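Local coordinates for protein Non-structural maintenance of chromosomes element 4 (Xenopus laevis, PDB 7DG2) that probably serves as a subunit of the SMC5-SMC6 complex, promoting sister chromatid alignment and repair of double-strand breaks by homologous recombination, and forms a complex with Nse1 and Nse3, at residues L17-L22 and Q52-E57. Numbering follows the deposited sequence.
Sequences LSFMGL and QKLGSE
The F19 ring meets K53, L54 and E57 on the flank of helix 50-59. At its edge, near the ring plane, sits the carbonyl O of K53, 4.3 Å from F19 CE2; L54 and E57 approach obliquely. L54 CD1 comes to F19 CD2 at 4.0 Å, while the aliphatic part of E57 lies by the far end of the ring, with CG 3.9 Å from F19 CZ. CG of F19 is anti to the backbone N (chi1 -173°), beside the carbonyl carbon, and the ring beyond it reaches helix 50-59. The E57 carboxylate plane is turned 78° from the ring, and its OE2 forms a salt bridge with K192 of the neighbouring chain of MAGE domain-containing protein and a hydrogen bond with Y61. I193 of that same chain also packs on F19.

The other methyl of L54 faces M20: CD2 is 3.9 Å from M20 SD, so the two branches of one leucine serve two neighbouring side chains. Both M20 and L54 are buried, and L46 adds to the cover of M20. The K53 side chain, bent at chi3 and chi4, brings CE to 3.2 Å from M20 O. Its NZ is 3.4 Å from that oxygen at an angle too poor for a hydrogen bond, and pairs instead with D49 in a salt bridge.

No hydrogen bond links 17-22 to 52-57; apolar contacts dominate. G21, with positive phi (114°), ends helix 9-20 in a Schellman motif, its N bonded to S18 O and L22 N to L17 O. The whole is a helix C-terminus packed against the side of a second helix, with 17-22 in the Nse4/EID3 region that binds Nse3-MAGE, consistent with the contacts to the MAGE domain-containing protein.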
loop_
_atom_site.group_PDB
_atom_site.type_symbol
_atom_site.label_atom_id
_atom_site.label_comp_id
_atom_site.label_asym_id
_atom_site.label_seq_id
_atom_site.Cartn_x
_atom_site.Cartn_y
_atom_site.Cartn_z
ATOM N N LEU C 17 10.387 -15.372 20.385
ATOM C CA LEU C 17 9.753 -14.558 21.421
ATOM C C LEU C 17 10.738 -13.576 22.033
ATOM O O LEU C 17 10.383 -12.424 22.310
ATOM C CB LEU C 17 9.146 -15.450 22.501
ATOM C CG LEU C 17 7.939 -16.279 22.048
ATOM C CD1 LEU C 17 7.631 -17.377 23.051
ATOM C CD2 LEU C 17 6.738 -15.377 21.842
ATOM N N SER C 18 11.982 -14.010 22.253
ATOM C CA SER C 18 13.007 -13.091 22.736
ATOM C C SER C 18 13.221 -11.951 21.750
ATOM O O SER C 18 13.237 -10.774 22.133
ATOM C CB SER C 18 14.316 -13.843 22.976
ATOM O OG SER C 18 14.136 -14.863 23.937
ATOM N N PHE C 19 13.390 -12.287 20.468
ATOM C CA PHE C 19 13.595 -11.264 19.448
ATOM C C PHE C 19 12.405 -10.315 19.389
ATOM O O PHE C 19 12.566 -9.109 19.162
ATOM C CB PHE C 19 13.839 -11.943 18.093
ATOM C CG PHE C 19 14.230 -10.996 16.988
ATOM C CD1 PHE C 19 15.558 -10.643 16.792
ATOM C CD2 PHE C 19 13.272 -10.473 16.134
ATOM C CE1 PHE C 19 15.920 -9.772 15.772
ATOM C CE2 PHE C 19 13.626 -9.602 15.113
ATOM C CZ PHE C 19 14.955 -9.252 14.931
ATOM N N MET C 20 11.204 -10.842 19.618
ATOM C CA MET C 20 9.991 -10.041 19.576
ATOM C C MET C 20 9.796 -9.200 20.829
ATOM O O MET C 20 8.968 -8.283 20.817
ATOM C CB MET C 20 8.787 -10.952 19.359
ATOM C CG MET C 20 8.690 -11.443 17.928
ATOM S SD MET C 20 7.299 -12.524 17.626
ATOM C CE MET C 20 7.814 -13.994 18.458
ATOM N N GLY C 21 10.523 -9.491 21.903
ATOM C CA GLY C 21 10.465 -8.653 23.084
ATOM C C GLY C 21 9.860 -9.304 24.309
ATOM O O GLY C 21 9.152 -8.638 25.071
ATOM N N LEU C 22 10.137 -10.594 24.507
ATOM C CA LEU C 22 9.692 -11.350 25.684
ATOM C C LEU C 22 8.178 -11.514 25.686
ATOM O O LEU C 22 7.670 -12.626 25.842
ATOM C CB LEU C 22 10.199 -10.679 26.980
ATOM C CG LEU C 22 9.406 -10.335 28.262
ATOM C CD1 LEU C 22 8.385 -9.204 28.071
ATOM C CD2 LEU C 22 8.762 -11.553 28.943
ATOM N N GLN C 52 5.100 -6.713 14.145
ATOM C CA GLN C 52 5.694 -5.721 13.254
ATOM C C GLN C 52 7.212 -5.756 13.332
ATOM O O GLN C 52 7.892 -5.617 12.309
ATOM C CB GLN C 52 5.184 -4.321 13.594
ATOM C CG GLN C 52 3.915 -3.920 12.857
ATOM C CD GLN C 52 3.534 -2.468 13.112
ATOM O OE1 GLN C 52 4.333 -1.685 13.639
ATOM N NE2 GLN C 52 2.311 -2.106 12.745
ATOM N N LYS C 53 7.761 -5.926 14.539
ATOM C CA LYS C 53 9.211 -6.027 14.689
ATOM C C LYS C 53 9.750 -7.217 13.908
ATOM O O LYS C 53 10.740 -7.105 13.173
ATOM C CB LYS C 53 9.586 -6.153 16.166
ATOM C CG LYS C 53 9.536 -4.844 16.964
ATOM C CD LYS C 53 10.511 -4.866 18.153
ATOM C CE LYS C 53 9.988 -5.685 19.334
ATOM N NZ LYS C 53 9.046 -4.917 20.217
ATOM N N LEU C 54 9.092 -8.368 14.050
ATOM C CA LEU C 54 9.513 -9.560 13.324
ATOM C C LEU C 54 9.354 -9.374 11.822
ATOM O O LEU C 54 10.245 -9.732 11.045
ATOM C CB LEU C 54 8.706 -10.767 13.818
ATOM C CG LEU C 54 9.188 -12.153 13.391
ATOM C CD1 LEU C 54 10.602 -12.369 13.894
ATOM C CD2 LEU C 54 8.263 -13.233 13.941
ATOM N N GLY C 55 8.230 -8.805 11.393
ATOM C CA GLY C 55 8.011 -8.608 9.975
ATOM C C GLY C 55 9.000 -7.651 9.338
ATOM O O GLY C 55 9.365 -7.828 8.182
ATOM N N SER C 56 9.416 -6.613 10.064
ATOM C CA SER C 56 10.402 -5.689 9.514
ATOM C C SER C 56 11.740 -6.377 9.298
ATOM O O SER C 56 12.436 -6.104 8.311
ATOM C CB SER C 56 10.560 -4.488 10.435
ATOM O OG SER C 56 9.404 -3.682 10.347
ATOM N N GLU C 57 12.113 -7.282 10.201
ATOM C CA GLU C 57 13.304 -8.091 9.962
ATOM C C GLU C 57 13.099 -8.988 8.747
ATOM O O GLU C 57 13.931 -9.025 7.838
ATOM C CB GLU C 57 13.633 -8.912 11.211
ATOM C CG GLU C 57 14.855 -9.824 11.080
ATOM C CD GLU C 57 16.153 -9.062 10.857
ATOM O OE1 GLU C 57 16.247 -7.898 11.302
ATOM O OE2 GLU C 57 17.078 -9.631 10.236
#